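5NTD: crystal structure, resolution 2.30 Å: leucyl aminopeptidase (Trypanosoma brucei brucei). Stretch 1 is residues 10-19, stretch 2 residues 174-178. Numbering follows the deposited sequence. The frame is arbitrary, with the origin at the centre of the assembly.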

# COMPACT_ATOMS: atom_id res chain seq x y z
N LYS G 10 -12.82 27.70 29.97
CA LYS G 10 -11.88 28.54 30.79
C LYS G 10 -10.48 28.47 30.19
O LYS G 10 -9.80 29.50 30.01
CB LYS G 10 -11.81 28.15 32.30
N GLU G 11 -10.05 27.27 29.88
CA GLU G 11 -8.72 27.06 29.24
C GLU G 11 -8.58 27.83 27.91
O GLU G 11 -7.54 28.44 27.63
CB GLU G 11 -8.46 25.56 29.04
CG GLU G 11 -7.14 25.23 28.38
CD GLU G 11 -6.94 23.74 28.12
OE1 GLU G 11 -7.73 23.05 27.41
OE2 GLU G 11 -5.95 23.30 28.65
N LEU G 12 -9.62 27.79 27.09
CA LEU G 12 -9.60 28.47 25.79
C LEU G 12 -9.50 29.98 25.97
O LEU G 12 -8.73 30.65 25.27
CB LEU G 12 -10.79 28.10 24.94
CG LEU G 12 -10.79 26.64 24.44
CD1 LEU G 12 -12.11 26.36 23.70
CD2 LEU G 12 -9.65 26.32 23.51
N SER G 13 -10.28 30.52 26.89
CA SER G 13 -10.21 31.97 27.20
C SER G 13 -8.83 32.38 27.63
O SER G 13 -8.32 33.41 27.19
CB SER G 13 -11.16 32.35 28.31
OG SER G 13 -12.47 32.39 27.79
N ALA G 14 -8.25 31.60 28.52
CA ALA G 14 -6.91 31.94 29.02
C ALA G 14 -5.89 31.91 27.88
O ALA G 14 -5.00 32.73 27.77
CB ALA G 14 -6.51 31.00 30.12
N PHE G 15 -6.09 30.98 26.96
CA PHE G 15 -5.15 30.81 25.83
C PHE G 15 -5.31 31.98 24.89
O PHE G 15 -4.34 32.52 24.38
CB PHE G 15 -5.36 29.48 25.07
CG PHE G 15 -4.56 29.40 23.80
CD1 PHE G 15 -3.18 29.23 23.86
CD2 PHE G 15 -5.16 29.57 22.57
CE1 PHE G 15 -2.42 29.19 22.71
CE2 PHE G 15 -4.41 29.52 21.40
CZ PHE G 15 -3.02 29.34 21.48
N VAL G 16 -6.56 32.36 24.65
CA VAL G 16 -6.85 33.56 23.82
C VAL G 16 -6.06 34.75 24.39
O VAL G 16 -5.33 35.46 23.68
CB VAL G 16 -8.35 33.91 23.76
CG1 VAL G 16 -8.60 35.32 23.21
CG2 VAL G 16 -9.05 32.89 22.87
N GLN G 17 -6.23 34.94 25.68
CA GLN G 17 -5.60 36.06 26.37
C GLN G 17 -4.08 36.01 26.25
O GLN G 17 -3.44 37.03 26.00
CB GLN G 17 -6.04 36.12 27.84
CG GLN G 17 -5.61 37.42 28.53
CD GLN G 17 -5.84 37.43 30.03
OE1 GLN G 17 -5.76 36.41 30.72
NE2 GLN G 17 -6.18 38.60 30.56
N SER G 18 -3.52 34.81 26.40
CA SER G 18 -2.04 34.63 26.27
C SER G 18 -1.55 35.10 24.89
O SER G 18 -0.44 35.58 24.74
CB SER G 18 -1.64 33.16 26.47
OG SER G 18 -1.92 32.38 25.29
N CYS G 19 -2.38 34.91 23.87
CA CYS G 19 -2.00 35.30 22.51
C CYS G 19 -2.21 36.80 22.29
O CYS G 19 -1.35 37.49 21.71
CB CYS G 19 -2.77 34.49 21.45
SG CYS G 19 -2.35 32.73 21.49
N ALA G 174 -0.60 27.75 33.24
CA ALA G 174 -0.16 29.15 32.99
C ALA G 174 -0.47 29.62 31.56
O ALA G 174 0.32 30.32 30.91
CB ALA G 174 1.32 29.29 33.27
N ALA G 175 -1.63 29.19 31.06
CA ALA G 175 -2.09 29.52 29.70
C ALA G 175 -1.07 29.16 28.59
O ALA G 175 -0.98 29.80 27.54
CB ALA G 175 -2.47 30.98 29.63
N TYR G 176 -0.31 28.09 28.83
CA TYR G 176 0.64 27.51 27.85
C TYR G 176 1.76 28.50 27.48
O TYR G 176 2.29 28.48 26.38
CB TYR G 176 -0.08 27.01 26.61
CG TYR G 176 -1.01 25.90 26.92
CD1 TYR G 176 -2.33 26.15 27.36
CD2 TYR G 176 -0.60 24.55 26.81
CE1 TYR G 176 -3.19 25.09 27.68
CE2 TYR G 176 -1.48 23.51 27.13
CZ TYR G 176 -2.77 23.79 27.55
OH TYR G 176 -3.63 22.73 27.85
N ASN G 177 2.06 29.39 28.42
CA ASN G 177 3.26 30.26 28.34
C ASN G 177 4.41 29.49 28.91
O ASN G 177 4.39 29.11 30.05
CB ASN G 177 3.09 31.55 29.14
CG ASN G 177 2.11 32.49 28.50
OD1 ASN G 177 2.29 32.91 27.35
ND2 ASN G 177 1.06 32.82 29.22
N SER G 178 5.42 29.27 28.10
CA SER G 178 6.56 28.48 28.54
C SER G 178 7.26 29.17 29.69
O SER G 178 7.45 30.37 29.66
CB SER G 178 7.57 28.29 27.40
OG SER G 178 8.71 27.58 27.83
O HOH W 1 1.50 35.51 26.69

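A tight turn can dock against a helix with very few polar links, provided that small side chains let the two backbones come close, and this contact in a leucyl aminopeptidase illustrates the principle. Residues 10-19 are helical throughout, whereas Ala174 to Asn177 form a type I' beta turn, closed by the backbone hydrogen bond from Asn177 N to Ala174 O (3.2 Å). The contact buries 280 Å², both sides summed.

The one direct hydrogen bond between them runs from Tyr176 OH to Glu11 OE2, a short 2.5 Å. Glu11 leaves the helix sideways, but its extended chi1 and chi2 (both t) carry the carboxylate to the tyrosine, where OE2 lies at the ring edge, near its plane. A long phenol suits this role, since its hydroxyl reaches the acid while the ring remains buried.

Packing is closest around Ala175, whose CA lies 5.1 Å from that of Phe15. The methyl group of Ala175 points toward the helix, with Ala175 CB 4.1 Å from Ala14 CB and 3.6 Å from Ala14 O. With only a methyl group on each side, the two residues meet at van der Waals distance. Ser18 continues the surface: its CB is 3.9 Å from Ala175 CB and also 3.9 Å from Asn177 ND2. The edge of the Phe15 ring borders the turn less intimately, CD1 lying 4.3 Å from Ala175 O.

Further hydrogen bonds lie within each stretch or pass through water. Ser18, in the p rotamer, donates from OG to Phe15 O at 2.6 Å, turning its hydroxyl back onto its own helix; Ser18 OG is also hydrogen-bonded elsewhere in the structure. Asn177 makes a weak hydrogen bond from ND2 to Ala174 O (3.1 Å) within the turn. Its other amide atom serves the interface through water 1, which donates to both Asn177 OD1 and Ser18 O, each at 2.8 Å, and so bridges side chain to helix backbone.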